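Early 35 kDa protein (Autographa californica nucleopolyhedrovirus, PDB 1P35) blocks the host cell's apoptotic response by inhibiting caspases, and also suppresses the antiviral RNA interference response of the insect host. Local coordinates at residues 23-36 with 158-172. Sequence-based numbering, arbitrary orientation.
Sequences QTRELVYINKIMNT and FENGSNQVLSFEYNP
R25 and Y170, L27 and F168, Y29 and L166, and N31 and Q164 are the hydrogen-bonded pairs that join strand 24-33 to strand 164-170. This is a regular antiparallel pairing (160°) of strands over 120 residues apart in sequence. Each pair exchanges two backbone bonds. All are sound except L166 N to Y29 O, which is weak at 128°. E26 and I30, between these pairs, and T24, just before the first, point CA hydrogens at carbonyls of strand 164-170.

Apolar contacts lie on both faces. On the face of R25, L27 and Y29, L27 CB sits off-centre over the F168 ring, 4.2 Å from its centroid. L27 CD2 reaches F168 CZ at 3.5 Å. The F168 ring stands there because CG lies between the backbone N and the carbonyl carbon (chi1 63°). Next along, Y29 CB meets L166 CD1 at 3.8 Å. On the face of E26, V28 and I30, I30 CG1 packs on V165 CG1, the two side chains alongside each other. At the end of strand 24-33, I33 CG2 touches CZ of loop residue F158 at 3.8 Å.

Polar side chains and two waters add to the contact. Y170 OH lies at the guanidinium edge of R25, in its plane, 3.6 Å from NE. D17 takes a salt bridge from R25 and a hydrogen bond from Y170, which probably fixes both groups. N171 ND2 is modelled 2.5 Å from Q23 O, too close to be reliable. One water bridges the backbone carbonyls Q23 O and P172 O; another bridges K32 NZ and G161 O.

Strand 10-21 pairs with the other edge of strand 24-33. Strands 52-55 and 98-106 pair with strand 164-170. Strand 42-48 packs against L27, Y29, N31 and I33. Each strand thus has further strand partners.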
ATOM      1  N   GLN A  23     -15.731  27.124  -9.407  1.00 48.42           N
ATOM      2  CA  GLN A  23     -15.045  28.153  -8.609  1.00 58.05           C
ATOM      3  C   GLN A  23     -14.360  27.653  -7.370  1.00 51.08           C
ATOM      4  O   GLN A  23     -14.100  28.420  -6.456  1.00 52.00           O
ATOM      5  CB  GLN A  23     -15.969  29.266  -8.162  1.00 56.88           C
ATOM      6  CG  GLN A  23     -17.111  28.857  -7.301  1.00 62.73           C
ATOM      7  CD  GLN A  23     -18.317  28.601  -8.148  1.00 62.50           C
ATOM      8  OE1 GLN A  23     -18.439  29.184  -9.206  1.00 45.04           O
ATOM      9  NE2 GLN A  23     -19.223  27.747  -7.689  1.00 70.43           N
ATOM     10  N   THR A  24     -14.066  26.366  -7.352  1.00 52.01           N
ATOM     11  CA  THR A  24     -13.417  25.783  -6.211  1.00 39.15           C
ATOM     12  C   THR A  24     -12.377  24.788  -6.681  1.00 37.15           C
ATOM     13  O   THR A  24     -12.569  24.100  -7.707  1.00 36.57           O
ATOM     14  CB  THR A  24     -14.446  25.025  -5.317  1.00 35.84           C
ATOM     15  OG1 THR A  24     -15.635  25.825  -5.135  1.00 41.31           O
ATOM     16  CG2 THR A  24     -13.806  24.680  -3.969  1.00 19.81           C
ATOM     17  N   ARG A  25     -11.277  24.709  -5.936  1.00 33.30           N
ATOM     18  CA  ARG A  25     -10.229  23.726  -6.234  1.00 29.96           C
ATOM     19  C   ARG A  25      -9.770  23.192  -4.883  1.00 35.82           C
ATOM     20  O   ARG A  25     -10.040  23.819  -3.844  1.00 29.99           O
ATOM     21  CB  ARG A  25      -9.033  24.343  -7.022  1.00 26.30           C
ATOM     22  CG  ARG A  25      -9.351  24.806  -8.437  1.00 32.97           C
ATOM     23  CD  ARG A  25      -8.100  25.352  -9.153  1.00 19.27           C
ATOM     24  NE  ARG A  25      -7.033  24.349  -9.220  1.00 29.85           N
ATOM     25  CZ  ARG A  25      -6.804  23.571 -10.282  1.00 39.09           C
ATOM     26  NH1 ARG A  25      -7.554  23.672 -11.368  1.00 32.94           N
ATOM     27  NH2 ARG A  25      -5.831  22.673 -10.264  1.00 26.29           N
ATOM     28  N   GLU A  26      -9.126  22.021  -4.884  1.00 29.56           N
ATOM     29  CA  GLU A  26      -8.647  21.444  -3.633  1.00 42.47           C
ATOM     30  C   GLU A  26      -7.130  21.177  -3.666  1.00 35.64           C
ATOM     31  O   GLU A  26      -6.572  20.712  -4.668  1.00 35.65           O
ATOM     32  CB  GLU A  26      -9.397  20.136  -3.311  1.00 43.34           C
ATOM     33  CG  GLU A  26      -8.893  19.440  -2.045  1.00 35.52           C
ATOM     34  CD  GLU A  26      -9.406  17.995  -1.940  1.00 44.67           C
ATOM     35  OE1 GLU A  26      -9.101  17.206  -2.840  1.00 51.06           O
ATOM     36  OE2 GLU A  26     -10.107  17.644  -0.964  1.00 52.86           O
ATOM     37  N   LEU A  27      -6.476  21.536  -2.572  1.00 26.03           N
ATOM     38  CA  LEU A  27      -5.075  21.337  -2.414  1.00 30.73           C
ATOM     39  C   LEU A  27      -4.861  20.294  -1.319  1.00 37.50           C
ATOM     40  O   LEU A  27      -5.379  20.454  -0.219  1.00 27.48           O
ATOM     41  CB  LEU A  27      -4.363  22.632  -1.997  1.00 43.54           C
ATOM     42  CG  LEU A  27      -2.892  22.335  -1.674  1.00 23.20           C
ATOM     43  CD1 LEU A  27      -2.175  21.971  -2.993  1.00 49.80           C
ATOM     44  CD2 LEU A  27      -2.186  23.546  -1.054  1.00 39.96           C
ATOM     45  N   VAL A  28      -4.101  19.244  -1.653  1.00 31.30           N
ATOM     46  CA  VAL A  28      -3.722  18.179  -0.757  1.00 32.96           C
ATOM     47  C   VAL A  28      -2.209  18.376  -0.715  1.00 33.18           C
ATOM     48  O   VAL A  28      -1.515  18.514  -1.766  1.00 25.99           O
ATOM     49  CB  VAL A  28      -4.117  16.774  -1.276  1.00 19.64           C
ATOM     50  CG1 VAL A  28      -3.449  15.707  -0.391  1.00 22.87           C
ATOM     51  CG2 VAL A  28      -5.606  16.559  -1.117  1.00 18.80           C
ATOM     52  N   TYR A  29      -1.691  18.444   0.503  1.00 30.62           N
ATOM     53  CA  TYR A  29      -0.292  18.754   0.661  1.00 25.34           C
ATOM     54  C   TYR A  29       0.155  17.850   1.806  1.00 34.00           C
ATOM     55  O   TYR A  29      -0.410  17.920   2.912  1.00 27.67           O
ATOM     56  CB  TYR A  29      -0.136  20.267   1.021  1.00 21.85           C
ATOM     57  CG  TYR A  29       1.320  20.763   0.995  1.00 39.93           C
ATOM     58  CD1 TYR A  29       2.181  20.402   2.005  1.00 22.60           C
ATOM     59  CD2 TYR A  29       1.836  21.526  -0.078  1.00 20.77           C
ATOM     60  CE1 TYR A  29       3.513  20.750   1.996  1.00 27.35           C
ATOM     61  CE2 TYR A  29       3.222  21.900  -0.115  1.00 20.51           C
ATOM     62  CZ  TYR A  29       4.050  21.485   0.965  1.00 28.37           C
ATOM     63  OH  TYR A  29       5.406  21.777   1.068  1.00 26.34           O
ATOM     64  N   ILE A  30       1.163  17.021   1.514  1.00 31.15           N
ATOM     65  CA  ILE A  30       1.705  16.032   2.442  1.00 23.18           C
ATOM     66  C   ILE A  30       3.234  16.122   2.446  1.00 43.31           C
ATOM     67  O   ILE A  30       3.893  16.255   1.364  1.00 28.80           O
ATOM     68  CB  ILE A  30       1.374  14.566   1.953  1.00 28.50           C
ATOM     69  CG1 ILE A  30      -0.105  14.296   1.987  1.00 20.79           C
ATOM     70  CG2 ILE A  30       2.058  13.507   2.809  1.00 27.97           C
ATOM     71  CD1 ILE A  30      -0.564  13.674   0.617  1.00 23.09           C
ATOM     72  N   ASN A  31       3.815  16.075   3.645  1.00 23.50           N
ATOM     73  CA  ASN A  31       5.288  16.049   3.702  1.00 29.91           C
ATOM     74  C   ASN A  31       5.753  15.274   4.919  1.00 34.81           C
ATOM     75  O   ASN A  31       4.931  14.788   5.697  1.00 40.30           O
ATOM     76  CB  ASN A  31       5.921  17.464   3.687  1.00 34.16           C
ATOM     77  CG  ASN A  31       5.634  18.294   4.942  1.00 26.16           C
ATOM     78  OD1 ASN A  31       5.098  17.807   5.950  1.00 30.37           O
ATOM     79  ND2 ASN A  31       5.973  19.581   4.864  1.00 17.28           N
ATOM     80  N   LYS A  32       7.063  15.131   5.069  1.00 29.39           N
ATOM     81  CA  LYS A  32       7.601  14.419   6.217  1.00 33.87           C
ATOM     82  C   LYS A  32       8.711  15.150   6.922  1.00 28.92           C
ATOM     83  O   LYS A  32       9.820  15.296   6.387  1.00 36.28           O
ATOM     84  CB  LYS A  32       8.046  13.020   5.799  1.00 34.28           C
ATOM     85  CG  LYS A  32       8.455  12.113   6.954  1.00 55.87           C
ATOM     86  CD  LYS A  32       8.676  10.676   6.482  1.00 48.96           C
ATOM     87  CE  LYS A  32       7.411  10.144   5.805  1.00 54.55           C
ATOM     88  NZ  LYS A  32       7.519   8.737   5.387  1.00 33.80           N
ATOM     89  N   ILE A  33       8.426  15.604   8.134  1.00 32.32           N
ATOM     90  CA  ILE A  33       9.415  16.358   8.941  1.00 31.10           C
ATOM     91  C   ILE A  33      10.249  15.488   9.886  1.00 40.76           C
ATOM     92  O   ILE A  33       9.729  14.659  10.613  1.00 57.10           O
ATOM     93  CB  ILE A  33       8.693  17.501   9.728  1.00 41.84           C
ATOM     94  CG1 ILE A  33       8.126  18.492   8.703  1.00 35.28           C
ATOM     95  CG2 ILE A  33       9.669  18.211  10.721  1.00 29.11           C
ATOM     96  CD1 ILE A  33       7.286  19.620   9.259  1.00 53.53           C
ATOM     97  N   MET A  34      11.556  15.705   9.861  1.00 40.51           N
ATOM     98  CA  MET A  34      12.535  14.937  10.636  1.00 41.79           C
ATOM     99  C   MET A  34      12.943  15.310  12.071  1.00 64.09           C
ATOM    100  O   MET A  34      13.552  14.480  12.752  1.00 83.68           O
ATOM    101  CB  MET A  34      13.817  14.828   9.818  1.00 49.19           C
ATOM    102  CG  MET A  34      13.791  13.772   8.735  1.00 53.22           C
ATOM    103  SD  MET A  34      13.607  12.127   9.447  1.00 61.62           S
ATOM    104  CE  MET A  34      15.018  12.075  10.718  1.00 36.18           C
ATOM    105  N   ASN A  35      12.640  16.515  12.546  1.00 55.48           N
ATOM    106  CA  ASN A  35      13.053  16.910  13.913  1.00 62.85           C
ATOM    107  C   ASN A  35      12.327  16.265  15.110  1.00 62.32           C
ATOM    108  O   ASN A  35      11.118  16.027  15.069  1.00 49.33           O
ATOM    109  CB  ASN A  35      12.958  18.424  14.038  1.00 62.41           C
ATOM    110  CG  ASN A  35      13.767  19.122  12.984  1.00 64.93           C
ATOM    111  OD1 ASN A  35      13.606  18.856  11.782  1.00 59.67           O
ATOM    112  ND2 ASN A  35      14.647  20.016  13.409  1.00 66.75           N
ATOM    113  N   THR A  36      13.079  15.988  16.178  1.00 71.95           N
ATOM    114  CA  THR A  36      12.512  15.381  17.401  1.00 83.52           C
ATOM    115  C   THR A  36      12.509  16.348  18.577  1.00 84.07           C
ATOM    116  O   THR A  36      11.651  16.253  19.458  1.00 97.00           O
ATOM    117  CB  THR A  36      13.281  14.114  17.900  1.00 72.38           C
ATOM    118  OG1 THR A  36      14.668  14.427  18.083  1.00 63.37           O
ATOM    119  CG2 THR A  36      13.101  12.945  16.950  1.00 45.77           C
ATOM    120  N   PHE A 158       4.420  15.708  17.650  1.00 58.61           N
ATOM    121  CA  PHE A 158       4.290  14.715  16.561  1.00 49.86           C
ATOM    122  C   PHE A 158       5.349  13.613  16.535  1.00 51.21           C
ATOM    123  O   PHE A 158       6.483  13.788  16.989  1.00 50.74           O
ATOM    124  CB  PHE A 158       4.255  15.427  15.185  1.00 51.13           C
ATOM    125  CG  PHE A 158       5.600  15.964  14.717  1.00 41.17           C
ATOM    126  CD1 PHE A 158       6.038  17.228  15.091  1.00 38.80           C
ATOM    127  CD2 PHE A 158       6.428  15.190  13.918  1.00 45.98           C
ATOM    128  CE1 PHE A 158       7.269  17.711  14.681  1.00 52.53           C
ATOM    129  CE2 PHE A 158       7.685  15.679  13.496  1.00 42.07           C
ATOM    130  CZ  PHE A 158       8.097  16.927  13.878  1.00 38.97           C
ATOM    131  N   GLU A 159       4.981  12.465  15.987  1.00 51.12           N
ATOM    132  CA  GLU A 159       5.941  11.386  15.911  1.00 49.81           C
ATOM    133  C   GLU A 159       6.805  11.452  14.633  1.00 63.17           C
ATOM    134  O   GLU A 159       6.301  11.486  13.496  1.00 73.17           O
ATOM    135  CB  GLU A 159       5.215  10.047  16.027  1.00 60.72           C
ATOM    136  CG  GLU A 159       5.635   9.244  17.250  1.00 68.52           C
ATOM    137  CD  GLU A 159       7.128   8.885  17.230  1.00100.00           C
ATOM    138  OE1 GLU A 159       7.829   9.248  16.248  1.00100.00           O
ATOM    139  OE2 GLU A 159       7.603   8.238  18.198  1.00100.00           O
ATOM    140  N   ASN A 160       8.113  11.494  14.859  1.00 60.21           N
ATOM    141  CA  ASN A 160       9.143  11.542  13.825  1.00 51.80           C
ATOM    142  C   ASN A 160       8.763  10.864  12.494  1.00 58.26           C
ATOM    143  O   ASN A 160       8.687  11.497  11.437  1.00 67.54           O
ATOM    144  CB  ASN A 160      10.400  10.870  14.383  1.00 58.11           C
ATOM    145  CG  ASN A 160      11.677  11.391  13.749  1.00 74.11           C
ATOM    146  OD1 ASN A 160      11.977  12.588  13.791  1.00 51.69           O
ATOM    147  ND2 ASN A 160      12.446  10.492  13.174  1.00 93.24           N
ATOM    148  N   GLY A 161       8.522   9.565  12.550  1.00 43.80           N
ATOM    149  CA  GLY A 161       8.186   8.851  11.340  1.00 37.13           C
ATOM    150  C   GLY A 161       6.838   9.064  10.676  1.00 44.88           C
ATOM    151  O   GLY A 161       6.547   8.374   9.724  1.00 37.25           O
ATOM    152  N   SER A 162       6.021   9.986  11.164  1.00 42.78           N
ATOM    153  CA  SER A 162       4.731  10.282  10.555  1.00 41.05           C
ATOM    154  C   SER A 162       4.742  11.160   9.294  1.00 34.12           C
ATOM    155  O   SER A 162       5.638  11.978   9.126  1.00 57.59           O
ATOM    156  CB  SER A 162       3.826  11.046  11.559  1.00 34.85           C
ATOM    157  OG  SER A 162       3.351  10.226  12.593  1.00 53.06           O
ATOM    158  N   ASN A 163       3.731  10.979   8.432  1.00 29.98           N
ATOM    159  CA  ASN A 163       3.512  11.897   7.319  1.00 33.67           C
ATOM    160  C   ASN A 163       2.692  13.008   7.987  1.00 41.05           C
ATOM    161  O   ASN A 163       1.815  12.701   8.852  1.00 32.74           O
ATOM    162  CB  ASN A 163       2.639  11.299   6.215  1.00 36.01           C
ATOM    163  CG  ASN A 163       3.407  10.334   5.311  1.00 40.88           C
ATOM    164  OD1 ASN A 163       4.432  10.679   4.739  1.00 48.76           O
ATOM    165  ND2 ASN A 163       2.893   9.134   5.180  1.00 42.03           N
ATOM    166  N   GLN A 164       2.977  14.271   7.628  1.00 39.15           N
ATOM    167  CA  GLN A 164       2.246  15.415   8.170  1.00 26.91           C
ATOM    168  C   GLN A 164       1.364  15.787   7.001  1.00 28.60           C
ATOM    169  O   GLN A 164       1.880  16.022   5.919  1.00 27.78           O
ATOM    170  CB  GLN A 164       3.155  16.576   8.519  1.00 23.12           C
ATOM    171  CG  GLN A 164       4.503  16.170   9.100  1.00 29.08           C
ATOM    172  CD  GLN A 164       4.375  15.246  10.252  1.00 54.96           C
ATOM    173  OE1 GLN A 164       3.362  15.255  10.961  1.00 60.13           O
ATOM    174  NE2 GLN A 164       5.411  14.443  10.478  1.00 52.28           N
ATOM    175  N   VAL A 165       0.043  15.856   7.204  1.00 25.17           N
ATOM    176  CA  VAL A 165      -0.849  16.074   6.078  1.00 20.63           C
ATOM    177  C   VAL A 165      -1.864  17.206   6.253  1.00 32.18           C
ATOM    178  O   VAL A 165      -2.093  17.705   7.367  1.00 34.09           O
ATOM    179  CB  VAL A 165      -1.578  14.735   5.752  1.00 23.26           C
ATOM    180  CG1 VAL A 165      -0.567  13.561   5.789  1.00 27.66           C
ATOM    181  CG2 VAL A 165      -2.659  14.427   6.834  1.00 29.76           C
ATOM    182  N   LEU A 166      -2.418  17.664   5.132  1.00 26.37           N
ATOM    183  CA  LEU A 166      -3.424  18.724   5.171  1.00 32.97           C
ATOM    184  C   LEU A 166      -4.092  18.718   3.831  1.00 37.69           C
ATOM    185  O   LEU A 166      -3.526  18.239   2.865  1.00 29.84           O
ATOM    186  CB  LEU A 166      -2.824  20.106   5.419  1.00 27.46           C
ATOM    187  CG  LEU A 166      -1.949  20.748   4.314  1.00 39.11           C
ATOM    188  CD1 LEU A 166      -2.786  21.588   3.384  1.00 33.07           C
ATOM    189  CD2 LEU A 166      -0.924  21.678   4.934  1.00 28.05           C
ATOM    190  N   SER A 167      -5.324  19.211   3.799  1.00 31.20           N
ATOM    191  CA  SER A 167      -6.072  19.341   2.571  1.00 28.36           C
ATOM    192  C   SER A 167      -7.186  20.359   2.807  1.00 35.08           C
ATOM    193  O   SER A 167      -7.726  20.450   3.891  1.00 32.53           O
ATOM    194  CB  SER A 167      -6.635  17.990   2.111  1.00 25.76           C
ATOM    195  OG  SER A 167      -7.350  17.329   3.144  1.00 46.56           O
ATOM    196  N   PHE A 168      -7.528  21.126   1.784  1.00 34.40           N
ATOM    197  CA  PHE A 168      -8.554  22.117   1.956  1.00 26.35           C
ATOM    198  C   PHE A 168      -9.042  22.573   0.577  1.00 37.04           C
ATOM    199  O   PHE A 168      -8.358  22.348  -0.439  1.00 30.01           O
ATOM    200  CB  PHE A 168      -7.989  23.294   2.801  1.00 25.44           C
ATOM    201  CG  PHE A 168      -6.812  24.033   2.130  1.00 34.76           C
ATOM    202  CD1 PHE A 168      -6.998  24.754   0.949  1.00 29.40           C
ATOM    203  CD2 PHE A 168      -5.520  23.928   2.647  1.00 33.79           C
ATOM    204  CE1 PHE A 168      -5.900  25.353   0.276  1.00 24.29           C
ATOM    205  CE2 PHE A 168      -4.425  24.512   2.005  1.00 19.69           C
ATOM    206  CZ  PHE A 168      -4.623  25.225   0.804  1.00 19.73           C
ATOM    207  N   GLU A 169     -10.246  23.141   0.534  1.00 40.31           N
ATOM    208  CA  GLU A 169     -10.773  23.684  -0.708  1.00 42.73           C
ATOM    209  C   GLU A 169     -10.625  25.193  -0.671  1.00 29.30           C
ATOM    210  O   GLU A 169     -10.731  25.823   0.382  1.00 37.85           O
ATOM    211  CB  GLU A 169     -12.249  23.348  -0.906  1.00 26.66           C
ATOM    212  CG  GLU A 169     -12.475  21.969  -1.448  1.00 46.01           C
ATOM    213  CD  GLU A 169     -13.917  21.556  -1.392  1.00 36.50           C
ATOM    214  OE1 GLU A 169     -14.762  22.383  -1.753  1.00 77.52           O
ATOM    215  OE2 GLU A 169     -14.208  20.405  -1.018  1.00 79.27           O
ATOM    216  N   TYR A 170     -10.348  25.771  -1.821  1.00 33.88           N
ATOM    217  CA  TYR A 170     -10.235  27.211  -1.891  1.00 33.40           C
ATOM    218  C   TYR A 170     -10.906  27.705  -3.189  1.00 43.75           C
ATOM    219  O   TYR A 170     -11.255  26.898  -4.095  1.00 28.29           O
ATOM    220  CB  TYR A 170      -8.763  27.643  -1.814  1.00 32.08           C
ATOM    221  CG  TYR A 170      -7.895  27.113  -2.945  1.00 30.92           C
ATOM    222  CD1 TYR A 170      -7.611  25.762  -3.064  1.00 30.05           C
ATOM    223  CD2 TYR A 170      -7.347  27.983  -3.897  1.00 27.28           C
ATOM    224  CE1 TYR A 170      -6.795  25.283  -4.119  1.00 36.04           C
ATOM    225  CE2 TYR A 170      -6.538  27.514  -4.949  1.00 23.41           C
ATOM    226  CZ  TYR A 170      -6.278  26.188  -5.062  1.00 25.51           C
ATOM    227  OH  TYR A 170      -5.673  25.738  -6.205  1.00 33.44           O
ATOM    228  N   ASN A 171     -11.094  29.019  -3.258  1.00 38.43           N
ATOM    229  CA  ASN A 171     -11.723  29.696  -4.401  1.00 40.42           C
ATOM    230  C   ASN A 171     -10.675  30.542  -5.135  1.00 33.15           C
ATOM    231  O   ASN A 171     -10.427  31.684  -4.780  1.00 41.48           O
ATOM    232  CB  ASN A 171     -12.858  30.546  -3.857  1.00 31.77           C
ATOM    233  CG  ASN A 171     -13.892  29.702  -3.202  1.00 32.28           C
ATOM    234  OD1 ASN A 171     -14.165  29.821  -2.004  1.00 50.71           O
ATOM    235  ND2 ASN A 171     -14.463  28.771  -3.986  1.00 29.25           N
ATOM    236  N   PRO A 172     -10.118  30.012  -6.227  1.00 40.17           N
ATOM    237  CA  PRO A 172      -9.077  30.659  -7.053  1.00 37.80           C
ATOM    238  C   PRO A 172      -9.444  32.047  -7.552  1.00 28.52           C
ATOM    239  O   PRO A 172     -10.546  32.267  -8.062  1.00 39.42           O
ATOM    240  CB  PRO A 172      -8.896  29.682  -8.221  1.00 27.79           C
ATOM    241  CG  PRO A 172      -9.431  28.370  -7.673  1.00 31.56           C
ATOM    242  CD  PRO A 172     -10.619  28.792  -6.884  1.00 22.79           C
TER
HETATM  243  O   HOH W   1     -13.308  31.157  -7.641  1.00 49.21           O
HETATM  244  O   HOH W   2       8.474   7.378   7.551  1.00 39.44           O